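Local structure of GH26A (Muricauda sp. MAR_2010_75, 6Q75) at residues A[51-54]-A[59-62]; A[73-78]-A[92-97]. The protein probably hydrolyses the glycosidic bonds of a beta-linked polysaccharide such as mannan, as a retaining glycoside hydrolase of family 26. All blocks are in the same frame, centred on the assembly; numbering follows the deposited sequence.

Contact 1 of 2, residues A[51-54]-A[59-62]; sequences HSYN and SFYN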
# COMPACT_ATOMS: atom_id res chain seq x y z
N HIS A 51 -4.46 -5.09 -7.88
CA HIS A 51 -5.19 -5.23 -6.63
C HIS A 51 -6.52 -5.93 -6.88
O HIS A 51 -7.12 -5.78 -7.95
CB HIS A 51 -5.43 -3.84 -6.04
CG HIS A 51 -6.26 -3.84 -4.80
ND1 HIS A 51 -5.70 -3.98 -3.56
CD2 HIS A 51 -7.59 -3.64 -4.59
CE1 HIS A 51 -6.64 -3.89 -2.63
NE2 HIS A 51 -7.80 -3.70 -3.22
N SER A 52 -6.95 -6.73 -5.90
CA SER A 52 -8.27 -7.36 -5.91
C SER A 52 -8.93 -7.17 -4.55
O SER A 52 -8.24 -7.12 -3.53
CB SER A 52 -8.19 -8.88 -6.24
OG SER A 52 -7.53 -9.13 -7.48
N TYR A 53 -10.26 -7.06 -4.53
CA TYR A 53 -10.96 -7.04 -3.25
C TYR A 53 -10.79 -8.37 -2.53
O TYR A 53 -10.72 -9.44 -3.15
CB TYR A 53 -12.44 -6.76 -3.47
CG TYR A 53 -12.72 -5.54 -4.30
CD1 TYR A 53 -12.42 -4.26 -3.81
CD2 TYR A 53 -13.30 -5.64 -5.56
CE1 TYR A 53 -12.69 -3.13 -4.58
CE2 TYR A 53 -13.59 -4.52 -6.31
CZ TYR A 53 -13.28 -3.27 -5.81
OH TYR A 53 -13.53 -2.13 -6.57
N ASN A 54 -10.76 -8.31 -1.19
CA ASN A 54 -10.43 -9.54 -0.46
C ASN A 54 -11.54 -10.59 -0.51
O ASN A 54 -11.28 -11.73 -0.14
CB ASN A 54 -10.06 -9.24 1.00
CG ASN A 54 -11.24 -8.77 1.87
OD1 ASN A 54 -12.34 -9.35 1.88
ND2 ASN A 54 -11.00 -7.71 2.62
N SER A 59 -9.22 -12.26 -8.06
CA SER A 59 -10.10 -12.23 -9.21
C SER A 59 -9.62 -11.23 -10.26
O SER A 59 -9.66 -11.53 -11.46
CB SER A 59 -11.54 -11.91 -8.79
OG SER A 59 -11.66 -10.60 -8.26
N PHE A 60 -9.16 -10.06 -9.84
CA PHE A 60 -8.69 -9.09 -10.83
C PHE A 60 -7.23 -9.28 -11.20
O PHE A 60 -6.84 -8.92 -12.32
CB PHE A 60 -8.97 -7.66 -10.34
CG PHE A 60 -10.43 -7.38 -10.24
CD1 PHE A 60 -11.19 -7.22 -11.40
CD2 PHE A 60 -11.08 -7.37 -9.00
CE1 PHE A 60 -12.55 -7.01 -11.33
CE2 PHE A 60 -12.46 -7.15 -8.93
CZ PHE A 60 -13.19 -6.98 -10.09
N TYR A 61 -6.44 -9.89 -10.32
CA TYR A 61 -5.13 -10.41 -10.71
C TYR A 61 -5.25 -11.37 -11.88
O TYR A 61 -4.55 -11.25 -12.90
CB TYR A 61 -4.48 -11.11 -9.51
CG TYR A 61 -3.07 -11.60 -9.74
CD1 TYR A 61 -2.83 -12.86 -10.27
CD2 TYR A 61 -1.97 -10.80 -9.42
CE1 TYR A 61 -1.54 -13.32 -10.48
CE2 TYR A 61 -0.67 -11.26 -9.61
CZ TYR A 61 -0.46 -12.51 -10.15
OH TYR A 61 0.82 -12.96 -10.36
N ASN A 62 -6.20 -12.31 -11.78
CA ASN A 62 -6.42 -13.26 -12.86
C ASN A 62 -6.96 -12.57 -14.10
O ASN A 62 -6.61 -12.94 -15.23
CB ASN A 62 -7.40 -14.35 -12.42
CG ASN A 62 -6.80 -15.25 -11.36
OD1 ASN A 62 -5.58 -15.35 -11.23
ND2 ASN A 62 -7.66 -15.92 -10.60
O HOH W 1 -11.84 -9.13 -6.05

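Contact 2 of 2, residues A[73-78]-A[92-97]; sequences AVWGTD and VKEAID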
# COMPACT_ATOMS: atom_id res chain seq x y z
N ALA A 73 3.53 -9.01 -11.66
CA ALA A 73 4.58 -9.31 -10.68
C ALA A 73 4.10 -9.07 -9.26
O ALA A 73 4.51 -9.78 -8.34
CB ALA A 73 5.83 -8.47 -10.95
N VAL A 74 3.26 -8.05 -9.05
CA VAL A 74 2.82 -7.66 -7.71
C VAL A 74 1.34 -8.00 -7.57
O VAL A 74 0.51 -7.63 -8.41
CB VAL A 74 3.08 -6.17 -7.43
CG1 VAL A 74 2.42 -5.73 -6.14
CG2 VAL A 74 4.60 -5.91 -7.39
N TRP A 75 1.02 -8.70 -6.47
CA TRP A 75 -0.32 -9.13 -6.11
C TRP A 75 -0.73 -8.35 -4.88
O TRP A 75 0.01 -8.33 -3.89
CB TRP A 75 -0.31 -10.64 -5.80
CG TRP A 75 -1.60 -11.22 -5.25
CD1 TRP A 75 -2.63 -11.74 -5.97
CD2 TRP A 75 -1.99 -11.34 -3.86
NE1 TRP A 75 -3.63 -12.19 -5.14
CE2 TRP A 75 -3.26 -11.95 -3.84
CE3 TRP A 75 -1.37 -11.01 -2.65
CZ2 TRP A 75 -3.94 -12.23 -2.66
CZ3 TRP A 75 -2.07 -11.28 -1.45
CH2 TRP A 75 -3.33 -11.89 -1.47
N GLY A 76 -1.89 -7.71 -4.93
CA GLY A 76 -2.36 -6.91 -3.80
C GLY A 76 -3.78 -7.20 -3.37
O GLY A 76 -4.65 -7.49 -4.20
N THR A 77 -4.01 -7.18 -2.06
CA THR A 77 -5.38 -7.10 -1.56
C THR A 77 -5.35 -6.31 -0.26
O THR A 77 -4.40 -5.56 -0.01
CB THR A 77 -6.06 -8.49 -1.48
OG1 THR A 77 -7.48 -8.32 -1.24
CG2 THR A 77 -5.44 -9.38 -0.39
N ASP A 78 -6.43 -6.42 0.53
CA ASP A 78 -6.80 -5.42 1.54
C ASP A 78 -7.43 -6.14 2.72
O ASP A 78 -8.27 -7.03 2.52
CB ASP A 78 -7.76 -4.42 0.87
CG ASP A 78 -8.32 -3.32 1.78
OD1 ASP A 78 -7.97 -3.15 2.97
OD2 ASP A 78 -9.11 -2.52 1.20
N VAL A 92 -4.61 -14.53 3.95
CA VAL A 92 -3.32 -15.15 4.21
C VAL A 92 -3.13 -16.36 3.31
O VAL A 92 -2.05 -16.57 2.74
CB VAL A 92 -3.19 -15.54 5.70
CG1 VAL A 92 -2.01 -16.49 5.87
CG2 VAL A 92 -3.00 -14.31 6.55
N LYS A 93 -4.18 -17.16 3.15
CA LYS A 93 -4.07 -18.37 2.35
C LYS A 93 -3.75 -18.03 0.90
O LYS A 93 -2.94 -18.71 0.27
CB LYS A 93 -5.36 -19.19 2.41
CG LYS A 93 -5.24 -20.57 1.75
N GLU A 94 -4.37 -16.99 0.37
CA GLU A 94 -4.06 -16.67 -1.01
C GLU A 94 -2.73 -15.95 -1.14
O GLU A 94 -2.03 -16.15 -2.14
CB GLU A 94 -5.21 -15.86 -1.64
CG GLU A 94 -4.96 -15.55 -3.11
CD GLU A 94 -5.14 -16.77 -4.01
OE1 GLU A 94 -5.53 -17.84 -3.51
OE2 GLU A 94 -4.89 -16.65 -5.24
N ALA A 95 -2.34 -15.15 -0.14
CA ALA A 95 -1.03 -14.50 -0.20
C ALA A 95 0.09 -15.53 -0.19
O ALA A 95 1.08 -15.38 -0.91
CB ALA A 95 -0.85 -13.53 0.97
N ILE A 96 -0.03 -16.57 0.65
CA ILE A 96 1.00 -17.61 0.66
C ILE A 96 1.02 -18.33 -0.67
O ILE A 96 2.10 -18.59 -1.23
CB ILE A 96 0.79 -18.57 1.84
CG1 ILE A 96 1.16 -17.88 3.15
CG2 ILE A 96 1.63 -19.82 1.67
CD1 ILE A 96 0.54 -18.54 4.39
N ASP A 97 -0.15 -18.67 -1.22
CA ASP A 97 -0.17 -19.31 -2.53
C ASP A 97 0.47 -18.42 -3.59
O ASP A 97 1.26 -18.91 -4.41
CB ASP A 97 -1.61 -19.65 -2.97
CG ASP A 97 -2.17 -20.91 -2.29
OD1 ASP A 97 -1.43 -21.59 -1.55
OD2 ASP A 97 -3.35 -21.25 -2.56

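Contact 1 of 2, residues A[51-54]-A[59-62]
Ser52 and Phe60 bring a beta-alpha turn of the (beta/alpha)8 barrel, the fold of family 26 enzymes, together on itself: the chain leaves strand 46-51, loops round and starts helix 59-68. Phe60 is the side chain to follow. Its CB lies 3.5 Å from Ser52 OG and 3.6 Å from His51 O, so the root of the side chain rests on both the hydroxyl and the backbone of the returning loop. Further out, CD2 comes to 4.2 Å from Ser52 CA, which sits at the ring edge, close to the ring plane. Beyond that, CE2 reaches Tyr53 CD2 at 3.8 Å. The two rings meet obliquely, their planes nearly perpendicular at 87°. Phe60 also touches Asn301, and the nearest atoms of the Tyr53 side chain and a bound glycerol, probably from the crystallisation liquor, are about 3 Å apart.

The polar half of the contact belongs to the buried Ser52. Its OG is turned anti to the carbonyl carbon (chi1 -56°), which carries it over to the first turn of the helix, where backbone N-H groups have no earlier turn to supply carbonyls. It accepts two of them. Tyr61 N gives the straighter bond, 150° at the hydrogen, whereas that from Phe60 N is weak. Tyr61 itself sends its ring away from this loop, to an edge-to-face meeting with Trp75, and its hydroxyl bonds to Pro72 O. A water also bridges the segments: it donates to Tyr53 O and lies 2.7 Å from Ser59 OG, an oxygen that also hydrogen-bonds Asn56 O.

Contact 2 of 2, residues A[73-78]-A[92-97]
The indole of Trp75 turns one face to helix 88-100, meeting Glu94 and Ala95 through its six-membered ring. Here a barrel strand packs on the helix that follows it in a beta-alpha-beta unit. CG of Trp75 stands anti to the backbone N (chi1 173°), which extends the ring from the strand toward the helix. Ala95 CB comes in obliquely, 3.5 Å from Trp75 CZ3, and the neighbouring CH2 is 3.7 Å from Ala95 N. The carbonyl oxygen of Glu94 lies over one face of the indole.

The Glu94 side chain crosses Trp75 at a slant: its CG is 3.5 Å from Trp75 CZ2, and the carboxylate is tilted 49° from the indole plane. The chain bends at its second torsion (chi2 74°), so aliphatic carbon meets the ring while the charged end turns to other partners. OE2 hydrogen-bonds Ser58 OG and forms a salt bridge with Lys98. The same Ser58 OG pairs with Trp75 NE1, so one hydroxyl ties the polar ends of both side chains to the loop ahead of helix 59-68.

Trp75 also touches Val105 of the next strand, 104-108, and Pro57 of the loop before helix 59-68, while Ala95 also touches Leu163 of helix 144-165.

In the fold
Contact 1 closes before contact 2 opens along the chain, and they lie about 9 Å apart, centre to centre, on the same side of the chain's centre. They belong to successive beta-alpha units of one parallel sheet: strand 46-51 pairs directly with strand 74-78, and helices 59-68 and 88-100 lie outside them. The loop of contact 1 is joined to the strand of contact 2 by probable hydrogen bonds, Ser52 O to Thr77 OG1 at 2.7 Å and Asn54 ND2 to Asp78 O at 2.8 Å. Contact 1 lies at the C-terminal end of strand 46-51, the end that carries the active site in such barrels, whereas contact 2 lies in the layer between sheet and helix.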